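Putative aspartate aminotransferase (Thermus thermophilus, PDB 1IUG) probably catalyses pyridoxal 5'-phosphate-dependent transamination, with aspartate and 2-oxoglutarate as likely substrates, as a class-V aminotransferase. Local coordinates at residues 76-81 with 99-104. Sequence-based numbering, arbitrary orientation.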
loop_
_atom_site.group_PDB
_atom_site.type_symbol
_atom_site.label_atom_id
_atom_site.label_comp_id
_atom_site.label_asym_id
_atom_site.label_seq_id
_atom_site.Cartn_x
_atom_site.Cartn_y
_atom_site.Cartn_z
ATOM N N GLU A 76 -15.520 4.857 22.724
ATOM C CA GLU A 76 -15.913 6.250 22.502
ATOM C C GLU A 76 -17.116 6.426 21.575
ATOM O O GLU A 76 -17.325 5.651 20.640
ATOM C CB GLU A 76 -14.730 7.083 22.005
ATOM C CG GLU A 76 -13.596 7.214 23.009
ATOM C CD GLU A 76 -12.678 8.383 22.702
ATOM O OE1 GLU A 76 -11.456 8.177 22.542
ATOM O OE2 GLU A 76 -13.181 9.522 22.631
ATOM N N ARG A 77 -17.898 7.461 21.870
ATOM C CA ARG A 77 -19.117 7.834 21.145
ATOM C C ARG A 77 -18.823 8.639 19.872
ATOM O O ARG A 77 -18.237 9.722 19.940
ATOM C CB ARG A 77 -19.974 8.705 22.074
ATOM C CG ARG A 77 -21.176 8.060 22.753
ATOM C CD ARG A 77 -22.225 7.539 21.785
ATOM N NE ARG A 77 -23.541 7.552 22.427
ATOM C CZ ARG A 77 -24.701 7.683 21.786
ATOM N NH1 ARG A 77 -24.730 7.810 20.467
ATOM N NH2 ARG A 77 -25.838 7.706 22.470
ATOM N N VAL A 78 -19.241 8.128 18.718
ATOM C CA VAL A 78 -19.031 8.850 17.463
ATOM C C VAL A 78 -20.288 8.885 16.605
ATOM O O VAL A 78 -21.049 7.918 16.538
ATOM C CB VAL A 78 -17.854 8.290 16.613
ATOM C CG1 VAL A 78 -16.536 8.439 17.363
ATOM C CG2 VAL A 78 -18.112 6.844 16.216
ATOM N N LEU A 79 -20.497 10.023 15.960
ATOM C CA LEU A 79 -21.649 10.223 15.099
ATOM C C LEU A 79 -21.205 10.081 13.642
ATOM O O LEU A 79 -20.284 10.766 13.196
ATOM C CB LEU A 79 -22.240 11.607 15.373
ATOM C CG LEU A 79 -23.454 12.097 14.591
ATOM C CD1 LEU A 79 -24.565 11.070 14.648
ATOM C CD2 LEU A 79 -23.910 13.422 15.182
ATOM N N VAL A 80 -21.847 9.168 12.916
ATOM C CA VAL A 80 -21.516 8.918 11.517
ATOM C C VAL A 80 -22.729 8.961 10.590
ATOM O O VAL A 80 -23.543 8.033 10.571
ATOM C CB VAL A 80 -20.827 7.533 11.337
ATOM C CG1 VAL A 80 -20.467 7.304 9.875
ATOM C CG2 VAL A 80 -19.589 7.430 12.220
ATOM N N PRO A 81 -22.890 10.065 9.840
ATOM C CA PRO A 81 -24.009 10.206 8.907
ATOM C C PRO A 81 -23.720 9.328 7.692
ATOM O O PRO A 81 -22.579 9.260 7.229
ATOM C CB PRO A 81 -23.950 11.685 8.519
ATOM C CG PRO A 81 -23.260 12.330 9.673
ATOM C CD PRO A 81 -22.177 11.343 9.985
ATOM N N LEU A 99 -15.982 1.212 18.301
ATOM C CA LEU A 99 -16.611 2.453 18.743
ATOM C C LEU A 99 -18.131 2.325 18.793
ATOM O O LEU A 99 -18.718 1.499 18.085
ATOM C CB LEU A 99 -16.249 3.601 17.790
ATOM C CG LEU A 99 -14.773 3.910 17.527
ATOM C CD1 LEU A 99 -14.668 5.055 16.532
ATOM C CD2 LEU A 99 -14.066 4.262 18.820
ATOM N N VAL A 100 -18.762 3.139 19.639
ATOM C CA VAL A 100 -20.218 3.154 19.746
ATOM C C VAL A 100 -20.657 4.141 18.667
ATOM O O VAL A 100 -20.410 5.346 18.768
ATOM C CB VAL A 100 -20.689 3.623 21.139
ATOM C CG1 VAL A 100 -22.194 3.440 21.262
ATOM C CG2 VAL A 100 -19.971 2.841 22.230
ATOM N N VAL A 101 -21.328 3.623 17.643
ATOM C CA VAL A 101 -21.722 4.443 16.510
ATOM C C VAL A 101 -23.196 4.763 16.274
ATOM O O VAL A 101 -24.032 3.859 16.134
ATOM C CB VAL A 101 -21.152 3.824 15.202
ATOM C CG1 VAL A 101 -21.336 4.778 14.032
ATOM C CG2 VAL A 101 -19.680 3.467 15.380
ATOM N N GLU A 102 -23.500 6.062 16.212
ATOM C CA GLU A 102 -24.850 6.517 15.902
ATOM C C GLU A 102 -24.840 6.713 14.395
ATOM O O GLU A 102 -24.096 7.534 13.865
ATOM C CB GLU A 102 -25.216 7.835 16.594
ATOM C CG GLU A 102 -26.576 8.373 16.124
ATOM C CD GLU A 102 -27.145 9.454 17.026
ATOM O OE1 GLU A 102 -27.415 10.568 16.526
ATOM O OE2 GLU A 102 -27.345 9.185 18.229
ATOM N N ARG A 103 -25.687 5.954 13.723
ATOM C CA ARG A 103 -25.788 5.954 12.278
ATOM C C ARG A 103 -27.071 6.660 11.823
ATOM O O ARG A 103 -28.178 6.196 12.100
ATOM C CB ARG A 103 -25.730 4.479 11.854
ATOM C CG ARG A 103 -25.484 4.119 10.404
ATOM C CD ARG A 103 -26.534 4.605 9.452
ATOM N NE ARG A 103 -26.444 3.937 8.149
ATOM C CZ ARG A 103 -26.246 2.632 7.959
ATOM N NH1 ARG A 103 -26.107 1.805 8.989
ATOM N NH2 ARG A 103 -26.197 2.147 6.724
ATOM N N LEU A 104 -26.911 7.813 11.175
ATOM C CA LEU A 104 -28.047 8.582 10.667
ATOM C C LEU A 104 -28.146 8.431 9.148
ATOM O O LEU A 104 -27.318 8.965 8.404
ATOM C CB LEU A 104 -27.911 10.060 11.037
ATOM C CG LEU A 104 -27.901 10.431 12.523
ATOM C CD1 LEU A 104 -27.869 11.947 12.654
ATOM C CD2 LEU A 104 -29.129 9.859 13.231
#
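At the edge of the Arg77 guanidinium, near its plane, lie Glu102 OE2 and, in plane, Glu102 CB; NH1 reaches OE2 in a long salt bridge of 3.7 Å, the carboxylate turned 67° from the guanidinium, and Val100 CG1 approaches obliquely. The two strands open and close a beta-alpha-beta crossover through helix 85-96, in the large mixed sheet of this class-V aminotransferase, where 100-104 belongs to an edge strand within this chain. Parallel pairing runs in register from Arg77-Val100 to Pro81-Leu104. Glu102 is gripped by its backbone, N to Val78 O (3.1 Å) and O from Val80 N (2.9 Å), both nearly along the C=O axes. Its extended chain, CG anti to the backbone N, lies alongside Leu79, whose CD1 meets OE1 at 3.4 Å, while OE2 is hydrogen-bonded to Tyr122 OH. An alanine here would probably loosen the hold on the Arg77 side chain and on Leu79, losing the carboxylate's ties to Arg77 and Tyr122 and the cover that CG and the carboxylate give Leu79 CD1. On the opposite face Val80 and Val101 pack on Tyr91 of helix 85-96, Val101 also on Ala94, and Val78 meets Phe72. There Val101 straddles two neighbours: CG2 touches Val78 CG2 at 3.8 Å and CG1 touches Val80 CG2 at 3.7 Å.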